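Local coordinates for probable L,D-transpeptidase 3 (PDB 6D4K), which is a probable L,D-transpeptidase of mycobacterial cell-wall biogenesis that cannot form 3->3 peptidoglycan cross-links from tetrapeptide stems but may attach proteins to peptidoglycan, at residues 44-49 with 85-90; 70-75 with 93-98; 127-132 with 155-160; 176-181 with 207-212. All blocks are in the same frame, centred on the assembly; numbering follows the deposited sequence.

Contact 1: residues 44-49 with 85-90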
loop_
_atom_site.group_PDB
_atom_site.type_symbol
_atom_site.label_atom_id
_atom_site.label_comp_id
_atom_site.label_asym_id
_atom_site.label_seq_id
_atom_site.Cartn_x
_atom_site.Cartn_y
_atom_site.Cartn_z
ATOM N N PRO A 44 -6.618 7.317 2.295
ATOM C CA PRO A 44 -7.980 7.413 2.827
ATOM C C PRO A 44 -8.121 8.566 3.809
ATOM O O PRO A 44 -7.150 9.146 4.300
ATOM C CB PRO A 44 -8.169 6.065 3.529
ATOM C CG PRO A 44 -6.773 5.663 3.942
ATOM C CD PRO A 44 -5.906 6.119 2.777
ATOM N N VAL A 45 -9.369 8.893 4.108
ATOM C CA VAL A 45 -9.688 9.830 5.174
ATOM C C VAL A 45 -10.037 9.004 6.407
ATOM O O VAL A 45 -11.019 8.252 6.405
ATOM C CB VAL A 45 -10.817 10.785 4.772
ATOM C CG1 VAL A 45 -11.118 11.719 5.933
ATOM C CG2 VAL A 45 -10.416 11.567 3.510
ATOM N N VAL A 46 -9.228 9.114 7.450
ATOM C CA VAL A 46 -9.336 8.242 8.619
ATOM C C VAL A 46 -9.843 9.072 9.793
ATOM O O VAL A 46 -9.194 10.043 10.205
ATOM C CB VAL A 46 -8.000 7.557 8.950
ATOM C CG1 VAL A 46 -8.191 6.516 10.064
ATOM C CG2 VAL A 46 -7.409 6.917 7.698
ATOM N N VAL A 47 -10.995 8.688 10.329
ATOM C CA VAL A 47 -11.686 9.450 11.353
ATOM C C VAL A 47 -11.605 8.658 12.659
ATOM O O VAL A 47 -12.078 7.520 12.732
ATOM C CB VAL A 47 -13.151 9.714 10.962
ATOM C CG1 VAL A 47 -13.824 10.534 12.057
ATOM C CG2 VAL A 47 -13.247 10.415 9.580
ATOM N N THR A 48 -10.995 9.251 13.685
ATOM C CA THR A 48 -10.849 8.616 14.992
ATOM C C THR A 48 -11.810 9.286 15.961
ATOM O O THR A 48 -11.781 10.513 16.124
ATOM C CB THR A 48 -9.412 8.740 15.498
ATOM O OG1 THR A 48 -8.544 8.030 14.608
ATOM C CG2 THR A 48 -9.292 8.157 16.918
ATOM N N PHE A 49 -12.656 8.481 16.590
ATOM C CA PHE A 49 -13.659 8.979 17.520
ATOM C C PHE A 49 -13.122 9.043 18.947
ATOM O O PHE A 49 -12.242 8.274 19.336
ATOM C CB PHE A 49 -14.916 8.110 17.480
ATOM C CG PHE A 49 -15.649 8.185 16.176
ATOM C CD1 PHE A 49 -16.534 9.224 15.943
ATOM C CD2 PHE A 49 -15.453 7.230 15.196
ATOM C CE1 PHE A 49 -17.241 9.311 14.742
ATOM C CE2 PHE A 49 -16.141 7.309 13.968
ATOM C CZ PHE A 49 -17.040 8.346 13.757
ATOM N N VAL A 85 -12.633 3.877 15.021
ATOM C CA VAL A 85 -11.936 4.356 13.831
ATOM C C VAL A 85 -12.715 3.928 12.601
ATOM O O VAL A 85 -12.890 2.729 12.358
ATOM C CB VAL A 85 -10.486 3.858 13.733
ATOM C CG1 VAL A 85 -9.864 4.345 12.415
ATOM C CG2 VAL A 85 -9.660 4.353 14.932
ATOM N N VAL A 86 -13.150 4.897 11.802
ATOM C CA VAL A 86 -13.735 4.610 10.496
ATOM C C VAL A 86 -12.888 5.303 9.438
ATOM O O VAL A 86 -12.479 6.455 9.607
ATOM C CB VAL A 86 -15.240 4.979 10.383
ATOM C CG1 VAL A 86 -15.473 6.496 10.416
ATOM C CG2 VAL A 86 -15.876 4.342 9.138
ATOM N N GLN A 87 -12.594 4.599 8.359
ATOM C CA GLN A 87 -11.874 5.221 7.263
ATOM C C GLN A 87 -12.776 5.335 6.050
ATOM O O GLN A 87 -13.638 4.480 5.815
ATOM C CB GLN A 87 -10.587 4.484 6.900
ATOM C CG GLN A 87 -10.723 3.220 6.112
ATOM C CD GLN A 87 -9.378 2.691 5.710
ATOM O OE1 GLN A 87 -8.352 3.295 6.024
ATOM N NE2 GLN A 87 -9.361 1.546 5.043
ATOM N N TRP A 88 -12.581 6.404 5.301
ATOM C CA TRP A 88 -13.348 6.670 4.092
ATOM C C TRP A 88 -12.381 6.477 2.935
ATOM O O TRP A 88 -11.391 7.206 2.817
ATOM C CB TRP A 88 -13.891 8.086 4.173
ATOM C CG TRP A 88 -14.798 8.509 3.071
ATOM C CD1 TRP A 88 -16.159 8.331 2.998
ATOM C CD2 TRP A 88 -14.431 9.255 1.909
ATOM N NE1 TRP A 88 -16.653 8.916 1.846
ATOM C CE2 TRP A 88 -15.607 9.477 1.158
ATOM C CE3 TRP A 88 -13.215 9.737 1.414
ATOM C CZ2 TRP A 88 -15.598 10.188 -0.036
ATOM C CZ3 TRP A 88 -13.210 10.429 0.217
ATOM C CH2 TRP A 88 -14.399 10.647 -0.497
ATOM N N VAL A 89 -12.650 5.472 2.114
ATOM C CA VAL A 89 -11.766 5.062 1.027
ATOM C C VAL A 89 -12.264 5.727 -0.247
ATOM O O VAL A 89 -13.383 5.422 -0.694
ATOM C CB VAL A 89 -11.775 3.532 0.885
ATOM C CG1 VAL A 89 -10.930 3.088 -0.306
ATOM C CG2 VAL A 89 -11.320 2.881 2.201
ATOM N N PRO A 90 -11.494 6.622 -0.870
ATOM C CA PRO A 90 -11.960 7.251 -2.113
ATOM C C PRO A 90 -12.106 6.230 -3.228
ATOM O O PRO A 90 -11.296 5.311 -3.362
ATOM C CB PRO A 90 -10.867 8.275 -2.432
ATOM C CG PRO A 90 -9.635 7.749 -1.733
ATOM C CD PRO A 90 -10.149 7.077 -0.475
#

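Contact 2: residues 70-75 with 93-98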
loop_
_atom_site.group_PDB
_atom_site.type_symbol
_atom_site.label_atom_id
_atom_site.label_comp_id
_atom_site.label_asym_id
_atom_site.label_seq_id
_atom_site.Cartn_x
_atom_site.Cartn_y
_atom_site.Cartn_z
ATOM N N SER A 70 -14.979 16.682 0.031
ATOM C CA SER A 70 -13.687 17.110 -0.479
ATOM C C SER A 70 -13.862 18.058 -1.665
ATOM O O SER A 70 -14.888 18.076 -2.360
ATOM C CB SER A 70 -12.849 15.904 -0.913
ATOM O OG SER A 70 -13.542 15.197 -1.947
ATOM N N THR A 71 -12.830 18.861 -1.886
ATOM C CA THR A 71 -12.723 19.684 -3.080
ATOM C C THR A 71 -11.352 19.342 -3.672
ATOM O O THR A 71 -10.327 19.585 -3.034
ATOM C CB THR A 71 -12.821 21.175 -2.717
ATOM O OG1 THR A 71 -14.026 21.406 -1.972
ATOM C CG2 THR A 71 -12.827 22.040 -3.963
ATOM N N PRO A 72 -11.313 18.721 -4.859
ATOM C CA PRO A 72 -12.433 18.379 -5.745
ATOM C C PRO A 72 -13.353 17.314 -5.154
ATOM O O PRO A 72 -12.919 16.537 -4.304
ATOM C CB PRO A 72 -11.724 17.790 -6.970
ATOM C CG PRO A 72 -10.460 17.224 -6.421
ATOM C CD PRO A 72 -10.032 18.234 -5.404
ATOM N N ALA A 73 -14.599 17.271 -5.621
ATOM C CA ALA A 73 -15.550 16.284 -5.135
ATOM C C ALA A 73 -15.041 14.876 -5.423
ATOM O O ALA A 73 -14.386 14.626 -6.442
ATOM C CB ALA A 73 -16.909 16.491 -5.819
ATOM N N MET A 74 -15.338 13.956 -4.510
ATOM C CA MET A 74 -14.870 12.578 -4.588
ATOM C C MET A 74 -15.920 11.719 -3.900
ATOM O O MET A 74 -16.399 12.080 -2.819
ATOM C CB MET A 74 -13.525 12.441 -3.855
ATOM C CG MET A 74 -12.989 11.008 -3.769
ATOM S SD MET A 74 -12.501 10.306 -5.352
ATOM C CE MET A 74 -10.976 11.212 -5.634
ATOM N N THR A 75 -16.293 10.609 -4.531
ATOM C CA THR A 75 -17.102 9.589 -3.879
ATOM C C THR A 75 -16.195 8.573 -3.175
ATOM O O THR A 75 -15.030 8.391 -3.535
ATOM C CB THR A 75 -18.007 8.880 -4.898
ATOM O OG1 THR A 75 -17.190 8.216 -5.867
ATOM C CG2 THR A 75 -18.942 9.873 -5.598
ATOM N N PHE A 93 -8.479 8.005 -7.474
ATOM C CA PHE A 93 -7.293 8.651 -6.936
ATOM C C PHE A 93 -7.510 10.156 -6.840
ATOM O O PHE A 93 -8.131 10.765 -7.720
ATOM C CB PHE A 93 -6.083 8.393 -7.838
ATOM C CG PHE A 93 -5.740 6.937 -8.003
ATOM C CD1 PHE A 93 -6.165 5.993 -7.081
ATOM C CD2 PHE A 93 -5.003 6.511 -9.099
ATOM C CE1 PHE A 93 -5.850 4.649 -7.244
ATOM C CE2 PHE A 93 -4.685 5.169 -9.268
ATOM C CZ PHE A 93 -5.114 4.238 -8.341
ATOM N N TRP A 94 -6.992 10.756 -5.769
ATOM C CA TRP A 94 -6.902 12.202 -5.686
ATOM C C TRP A 94 -6.025 12.710 -6.828
ATOM O O TRP A 94 -5.109 12.010 -7.270
ATOM C CB TRP A 94 -6.235 12.606 -4.363
ATOM C CG TRP A 94 -6.913 12.116 -3.140
ATOM C CD1 TRP A 94 -6.418 11.210 -2.238
ATOM C CD2 TRP A 94 -8.200 12.512 -2.645
ATOM N NE1 TRP A 94 -7.331 11.004 -1.231
ATOM C CE2 TRP A 94 -8.420 11.806 -1.438
ATOM C CE3 TRP A 94 -9.174 13.416 -3.091
ATOM C CZ2 TRP A 94 -9.599 11.943 -0.697
ATOM C CZ3 TRP A 94 -10.340 13.556 -2.356
ATOM C CH2 TRP A 94 -10.533 12.830 -1.158
ATOM N N PRO A 95 -6.232 13.952 -7.273
ATOM C CA PRO A 95 -5.275 14.545 -8.219
ATOM C C PRO A 95 -3.919 14.696 -7.546
ATOM O O PRO A 95 -3.834 15.021 -6.359
ATOM C CB PRO A 95 -5.896 15.912 -8.549
ATOM C CG PRO A 95 -6.747 16.240 -7.373
ATOM C CD PRO A 95 -7.243 14.925 -6.812
ATOM N N ALA A 96 -2.862 14.426 -8.310
ATOM C CA ALA A 96 -1.495 14.567 -7.833
ATOM C C ALA A 96 -1.101 16.040 -7.747
ATOM O O ALA A 96 -1.711 16.915 -8.375
ATOM C CB ALA A 96 -0.529 13.846 -8.774
ATOM N N HIS A 97 -0.057 16.312 -6.959
ATOM C CA HIS A 97 0.548 17.650 -6.892
ATOM C C HIS A 97 -0.477 18.733 -6.572
ATOM O O HIS A 97 -0.412 19.852 -7.083
ATOM C CB HIS A 97 1.293 17.981 -8.184
ATOM C CG HIS A 97 2.319 16.967 -8.562
ATOM N ND1 HIS A 97 3.507 16.836 -7.877
ATOM C CD2 HIS A 97 2.359 16.058 -9.564
ATOM C CE1 HIS A 97 4.230 15.880 -8.427
ATOM N NE2 HIS A 97 3.560 15.396 -9.461
ATOM N N SER A 98 -1.426 18.409 -5.702
ATOM C CA SER A 98 -2.562 19.289 -5.471
ATOM C C SER A 98 -2.770 19.536 -3.984
ATOM O O SER A 98 -2.252 18.816 -3.130
ATOM C CB SER A 98 -3.851 18.673 -6.020
ATOM O OG SER A 98 -3.766 18.498 -7.422
#

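Contact 3: residues 127-132 with 155-160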
loop_
_atom_site.group_PDB
_atom_site.type_symbol
_atom_site.label_atom_id
_atom_site.label_comp_id
_atom_site.label_asym_id
_atom_site.label_seq_id
_atom_site.Cartn_x
_atom_site.Cartn_y
_atom_site.Cartn_z
ATOM N N THR A 127 5.526 -9.404 -12.904
ATOM C CA THR A 127 6.075 -8.066 -13.041
ATOM C C THR A 127 5.416 -7.112 -12.058
ATOM O O THR A 127 4.268 -7.297 -11.643
ATOM C CB THR A 127 5.885 -7.515 -14.461
ATOM O OG1 THR A 127 4.488 -7.446 -14.762
ATOM C CG2 THR A 127 6.594 -8.396 -15.491
ATOM N N PHE A 128 6.168 -6.084 -11.694
ATOM C CA PHE A 128 5.656 -4.965 -10.919
ATOM C C PHE A 128 6.006 -3.723 -11.717
ATOM O O PHE A 128 7.187 -3.438 -11.927
ATOM C CB PHE A 128 6.309 -4.935 -9.533
ATOM C CG PHE A 128 5.713 -3.929 -8.585
ATOM C CD1 PHE A 128 4.415 -4.076 -8.129
ATOM C CD2 PHE A 128 6.470 -2.871 -8.105
ATOM C CE1 PHE A 128 3.869 -3.176 -7.242
ATOM C CE2 PHE A 128 5.932 -1.965 -7.206
ATOM C CZ PHE A 128 4.625 -2.117 -6.777
ATOM N N THR A 129 4.990 -3.007 -12.186
ATOM C CA THR A 129 5.178 -1.865 -13.070
ATOM C C THR A 129 4.932 -0.589 -12.283
ATOM O O THR A 129 3.847 -0.402 -11.724
ATOM C CB THR A 129 4.219 -1.944 -14.257
ATOM O OG1 THR A 129 4.402 -3.192 -14.942
ATOM C CG2 THR A 129 4.463 -0.779 -15.217
ATOM N N VAL A 130 5.928 0.292 -12.250
ATOM C CA VAL A 130 5.833 1.538 -11.501
ATOM C C VAL A 130 5.696 2.688 -12.483
ATOM O O VAL A 130 6.457 2.787 -13.452
ATOM C CB VAL A 130 7.047 1.746 -10.574
ATOM C CG1 VAL A 130 6.918 3.061 -9.817
ATOM C CG2 VAL A 130 7.191 0.587 -9.619
ATOM N N SER A 131 4.751 3.574 -12.215
ATOM C CA SER A 131 4.625 4.805 -12.971
ATOM C C SER A 131 4.592 5.988 -12.015
ATOM O O SER A 131 4.115 5.886 -10.876
ATOM C CB SER A 131 3.374 4.811 -13.852
ATOM O OG SER A 131 2.211 4.655 -13.070
ATOM N N ILE A 132 5.107 7.111 -12.496
ATOM C CA ILE A 132 5.124 8.361 -11.759
ATOM C C ILE A 132 4.367 9.375 -12.612
ATOM O O ILE A 132 4.791 9.699 -13.733
ATOM C CB ILE A 132 6.559 8.824 -11.447
ATOM C CG1 ILE A 132 7.293 7.747 -10.637
ATOM C CG2 ILE A 132 6.545 10.132 -10.678
ATOM C CD1 ILE A 132 8.722 8.095 -10.289
ATOM N N ASP A 155 10.493 0.678 -19.721
ATOM C CA ASP A 155 10.584 1.582 -18.578
ATOM C C ASP A 155 9.620 1.173 -17.474
ATOM O O ASP A 155 8.448 0.891 -17.730
ATOM C CB ASP A 155 10.253 3.008 -19.024
ATOM C CG ASP A 155 11.222 3.536 -20.057
ATOM O OD1 ASP A 155 12.274 2.895 -20.260
ATOM O OD2 ASP A 155 10.931 4.592 -20.660
ATOM N N GLY A 156 10.130 1.125 -16.245
ATOM C CA GLY A 156 9.297 0.914 -15.081
ATOM C C GLY A 156 8.798 -0.494 -14.874
ATOM O O GLY A 156 8.142 -0.750 -13.857
ATOM N N VAL A 157 9.073 -1.417 -15.789
ATOM C CA VAL A 157 8.606 -2.790 -15.645
ATOM C C VAL A 157 9.675 -3.564 -14.886
ATOM O O VAL A 157 10.761 -3.831 -15.412
ATOM C CB VAL A 157 8.288 -3.432 -17.001
ATOM C CG1 VAL A 157 7.804 -4.867 -16.802
ATOM C CG2 VAL A 157 7.235 -2.614 -17.744
ATOM N N MET A 158 9.365 -3.920 -13.643
ATOM C CA MET A 158 10.277 -4.621 -12.760
ATOM C C MET A 158 9.903 -6.088 -12.679
ATOM O O MET A 158 8.718 -6.435 -12.586
ATOM C CB MET A 158 10.213 -4.051 -11.344
ATOM C CG MET A 158 10.501 -2.571 -11.232
ATOM S SD MET A 158 10.282 -2.017 -9.536
ATOM C CE MET A 158 11.009 -0.377 -9.566
ATOM N N PRO A 159 10.884 -6.974 -12.715
ATOM C CA PRO A 159 10.570 -8.392 -12.545
ATOM C C PRO A 159 10.339 -8.702 -11.069
ATOM O O PRO A 159 10.988 -8.142 -10.178
ATOM C CB PRO A 159 11.777 -9.110 -13.170
ATOM C CG PRO A 159 12.400 -8.000 -14.101
ATOM C CD PRO A 159 12.229 -6.770 -13.264
ATOM N N ALA A 160 9.322 -9.516 -10.823
ATOM C CA ALA A 160 8.748 -9.671 -9.503
ATOM C C ALA A 160 8.380 -11.131 -9.320
ATOM O O ALA A 160 8.380 -11.924 -10.269
ATOM C CB ALA A 160 7.499 -8.795 -9.328
#

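Contact 4: residues 176-181 with 207-212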
loop_
_atom_site.group_PDB
_atom_site.type_symbol
_atom_site.label_atom_id
_atom_site.label_comp_id
_atom_site.label_asym_id
_atom_site.label_seq_id
_atom_site.Cartn_x
_atom_site.Cartn_y
_atom_site.Cartn_z
ATOM N N VAL A 176 -0.445 2.072 0.123
ATOM C CA VAL A 176 0.715 1.962 1.002
ATOM C C VAL A 176 0.346 2.446 2.398
ATOM O O VAL A 176 -0.039 3.605 2.591
ATOM C CB VAL A 176 1.907 2.747 0.445
ATOM C CG1 VAL A 176 3.067 2.750 1.457
ATOM C CG2 VAL A 176 2.345 2.170 -0.888
ATOM N N LEU A 177 0.458 1.551 3.381
ATOM C CA LEU A 177 0.149 1.857 4.774
ATOM C C LEU A 177 1.361 2.334 5.559
ATOM O O LEU A 177 1.205 3.118 6.497
ATOM C CB LEU A 177 -0.420 0.628 5.482
ATOM C CG LEU A 177 -1.693 0.043 4.874
ATOM C CD1 LEU A 177 -2.117 -1.221 5.603
ATOM C CD2 LEU A 177 -2.827 1.062 4.870
ATOM N N SER A 178 2.555 1.853 5.220
ATOM C CA SER A 178 3.764 2.249 5.924
ATOM C C SER A 178 4.967 1.841 5.086
ATOM O O SER A 178 4.853 1.029 4.158
ATOM C CB SER A 178 3.840 1.603 7.314
ATOM O OG SER A 178 4.010 0.196 7.230
ATOM N N LYS A 179 6.118 2.416 5.440
ATOM C CA LYS A 179 7.421 2.149 4.837
ATOM C C LYS A 179 8.398 1.951 5.984
ATOM O O LYS A 179 8.443 2.775 6.903
ATOM C CB LYS A 179 7.919 3.346 3.974
ATOM C CG LYS A 179 7.378 3.440 2.559
ATOM C CD LYS A 179 7.532 4.850 2.025
ATOM C CE LYS A 179 8.969 5.357 2.031
ATOM N NZ LYS A 179 9.112 6.424 1.000
ATOM N N GLU A 180 9.208 0.898 5.910
ATOM C CA GLU A 180 10.150 0.607 6.981
ATOM C C GLU A 180 11.400 -0.052 6.420
ATOM O O GLU A 180 11.354 -0.727 5.395
ATOM C CB GLU A 180 9.511 -0.313 8.025
ATOM C CG GLU A 180 9.582 0.248 9.421
ATOM C CD GLU A 180 9.160 -0.742 10.474
ATOM O OE1 GLU A 180 9.847 -0.811 11.516
ATOM O OE2 GLU A 180 8.148 -1.447 10.260
ATOM N N ARG A 181 12.515 0.123 7.132
ATOM C CA ARG A 181 13.792 -0.493 6.798
ATOM C C ARG A 181 14.125 -1.601 7.786
ATOM O O ARG A 181 13.748 -1.544 8.961
ATOM C CB ARG A 181 14.917 0.539 6.838
ATOM C CG ARG A 181 14.729 1.701 5.886
ATOM C CD ARG A 181 14.962 1.272 4.451
ATOM N NE ARG A 181 16.220 0.550 4.289
ATOM C CZ ARG A 181 17.385 1.127 4.013
ATOM N NH1 ARG A 181 17.459 2.443 3.882
ATOM N NH2 ARG A 181 18.479 0.390 3.881
ATOM N N ALA A 207 10.761 -2.314 2.967
ATOM C CA ALA A 207 9.466 -2.949 3.190
ATOM C C ALA A 207 8.358 -1.915 3.069
ATOM O O ALA A 207 8.278 -0.990 3.885
ATOM C CB ALA A 207 9.419 -3.629 4.558
ATOM N N VAL A 208 7.498 -2.091 2.064
ATOM C CA VAL A 208 6.359 -1.216 1.803
ATOM C C VAL A 208 5.113 -2.021 2.160
ATOM O O VAL A 208 4.747 -2.956 1.441
ATOM C CB VAL A 208 6.328 -0.767 0.333
ATOM C CG1 VAL A 208 5.168 0.174 0.085
ATOM C CG2 VAL A 208 7.654 -0.123 -0.069
ATOM N N ARG A 209 4.476 -1.696 3.289
ATOM C CA ARG A 209 3.330 -2.470 3.757
ATOM C C ARG A 209 2.071 -2.015 3.021
ATOM O O ARG A 209 1.800 -0.813 2.921
ATOM C CB ARG A 209 3.127 -2.261 5.253
ATOM C CG ARG A 209 1.942 -3.036 5.795
ATOM C CD ARG A 209 1.528 -2.547 7.176
ATOM N NE ARG A 209 2.550 -2.810 8.177
ATOM C CZ ARG A 209 2.533 -3.849 9.006
ATOM N NH1 ARG A 209 1.543 -4.731 8.954
ATOM N NH2 ARG A 209 3.509 -4.006 9.890
ATOM N N ILE A 210 1.295 -2.969 2.509
ATOM C CA ILE A 210 0.080 -2.648 1.766
ATOM C C ILE A 210 -1.184 -3.253 2.361
ATOM O O ILE A 210 -2.284 -2.929 1.892
ATOM C CB ILE A 210 0.191 -2.971 0.257
ATOM C CG1 ILE A 210 0.409 -4.468 0.029
ATOM C CG2 ILE A 210 1.298 -2.159 -0.388
ATOM C CD1 ILE A 210 0.425 -4.866 -1.440
ATOM N N THR A 211 -1.087 -4.119 3.368
ATOM C CA THR A 211 -2.274 -4.541 4.097
ATOM C C THR A 211 -1.959 -4.608 5.581
ATOM O O THR A 211 -0.809 -4.803 5.981
ATOM C CB THR A 211 -2.828 -5.909 3.653
ATOM O OG1 THR A 211 -1.974 -6.962 4.118
ATOM C CG2 THR A 211 -3.009 -5.996 2.129
ATOM N N SER A 212 -3.004 -4.441 6.396
ATOM C CA SER A 212 -2.829 -4.526 7.842
ATOM C C SER A 212 -2.404 -5.924 8.278
ATOM O O SER A 212 -1.712 -6.069 9.291
ATOM C CB SER A 212 -4.113 -4.104 8.557
ATOM O OG SER A 212 -5.258 -4.663 7.935
HETATM O O HOH W 1 6.232 -1.119 6.317
#

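Contact 1: residues 44-49 with 85-90
Val45 faces Trp88 and Val47 faces Val86 as the hydrogen-bonded pairs of two antiparallel strands, which are the inner neighbours of a four-stranded sheet in the bacterial Ig-like domain. Two backbone bonds close each pair, the shortest from Trp88 N to Val45 O at 2.7 Å. The strands run 166° apart in direction. On the face that carries Val45, Val47, Val86 and Trp88, branched and aromatic side chains suit a buried position. Val86 has CG1 between its backbone N and carbonyl carbon (chi1 69°), which brings this methyl to 3.7 Å from Phe49 CE2 and also near Val47. The Phe49 ring has Val47 CG1 over one face, offset toward the rim. Further along, Val45 and Trp88 point the same way, flank to flank, with Val45 CG2 3.9 Å from Trp88 CE3. This layer faces strand 99-104, where Val45 meets Leu102 and Val104, while Phe78 meets the Trp88 indole edge-to-face from strand 76-80. The other face holds Val46, Thr48, Val85 and Gln87 and is only partly buried, so polar side chains are tolerated among the valines. Here Val46 CG1 reaches diagonally to Val85 CG1 at 3.6 Å, while Thr48, directly opposite Val85, holds OG1 beside its CG2. Gln87 then extends beyond CG past the Pro44 ring. In its amide, NE2 bonds to Glu79 OE1 of the next strand, and Gln87 OE1 lies 3.5 Å from Pro44 CG.

Contact 2: residues 70-75 with 93-98
A Met-aromatic contact between Met74 and Trp94 joins two loops of the Ig-like domain, one following strand 68-71 and the other preceding strand 99-104. Met74 SD stands 5.2 Å from the centroid of the six-membered ring of Trp94 and 21° off its normal, above the face though at some distance. The nearer cover comes from the methyl: the chain bends at chi2 and chi3, and this curls CE back over the rim of the same ring, 3.8 Å from Trp94 CE3. A flexible thioether suits the place, since CB and CG also rest against the ring while CE touches the carbonyl oxygen of Phe93. Ser70 comes from another direction, its OG lying in the ring plane at the edge, 3.6 Å from Trp94 CZ3. That hydroxyl donates to Pro72 O (2.8 Å), tying the turn together around the cis peptide bond before Pro72. Beyond it the two proline rings pass in opposed senses, with Pro72 CG 4.0 Å from Pro95 CG. At the far end of the indole, Trp94 NE1 is satisfied by His43 O, so the buried side chain keeps no polar group unpaired. Around the contact, Trp88 of strand 85-90 packs against both Met74 and Trp94, Val100 of strand 99-104 touches the indole, and Phe111 of strand 107-113 meets it edge-to-face.

Contact 3: residues 127-132 with 155-160
Met158 reaches along strand 127-132, the inner half of its side chain lying on Phe128 O and the outer half on Val130. CB sits tightly, 3.1 Å from Phe128 O, and CG stays near the same oxygen. With CG anti to the carbonyl carbon (chi1 -57°) and the chain extended beyond it, the sulfur arrives between two residues of the opposite strand: Met158 SD lies at the edge of the Phe128 ring, 4.2 Å from CD2, and is also close to Val130. The terminal CE ends 3.9 Å from Val130 CG2. A long unbranched side chain suits this course, because it spans two residues of the strand without a polar group to satisfy. Backbone bonds hold the strands in antiparallel register. Phe128 N reaches Met158 O at 2.7 Å, Met158 N returns to Phe128 O, and Val130 N bonds to Gly156 O. Gly156 has a phi of 75°, which favours glycine, and its bare CA faces Val130 O too closely for a side chain to fit between. On the other face, Val157 turns one methyl to each of two threonines: CG1 is 4.0 Å from Thr127 CG2, and CG2 lies alongside Thr129 OG1. Ala160 is small enough to bring its CB to 3.8 Å from Phe128 N. Leu239 and Trp246 pack over the Met158 side, and Tyr247 meets the Phe128 ring edge-to-face. This is an edge-strand pairing in the mixed, curled sheet of the YkuD catalytic fold, with the Ala160 side chain about 10 Å from that of Cys236, the predicted nucleophile, which covalently binds the acetyl group of faropenem.

Contact 4: residues 176-181 with 207-212
Ala207 O accepts two bonds: one from Glu180 N at 2.9 Å, the other from a water at 3.2 Å. The same water lies 2.7 Å from Ser178 OG, although Ser178 was modelled in two conformers, so this bridge holds for one of them. In that conformer OG also sits in the plane of the Arg209 guanidinium, at its edge, and takes a weak bond from Arg209 NE at 3.5 Å. The strands run antiparallel, but Leu177 and Ser178 both face Arg209, as in a β bulge: Leu177 N bonds to Arg209 O at 2.8 Å, and Arg209 N to Ser178 O. The bulge belongs to strand 172-180 of the catalytic-domain sheet, and the Ala207 side chain is about 5 Å from that of His218, the predicted proton donor/acceptor. Leu177 swings CG anti to its carbonyl carbon (chi1 -59°), which carries CD1 to 3.4 Å from Ser212 N. On the face away from Ser178 and Arg209, Val208 CG1 meets both methyls of Val176, CG2 at 3.6 Å, as suits a buried, β-branched pair. Lys179 NZ bonds to Tyr248 O and Val251 O.

From the N terminus, contact 1 closes the loop from 44-49 to 85-90, and contact 2 opens at 70-75 within it and closes after it at 93-98, so the two cross. They meet where Trp88 and Pro90 rest on Met74 and where Trp88 touches Trp94, so that strand 85-90 of one sheet packs on loops after strand 68-71 and before strand 99-104 of the other. Contacts 3 and 4 follow in series in the catalytic domain; each closes a separate loop, and both reach its mixed sheet, strand 172-180 being next in the chain after 157-159. Contacts 1 and 3 lie on opposite sides of the chain's centre. A calcium ion bound by Val38 and Asp252 links the domains.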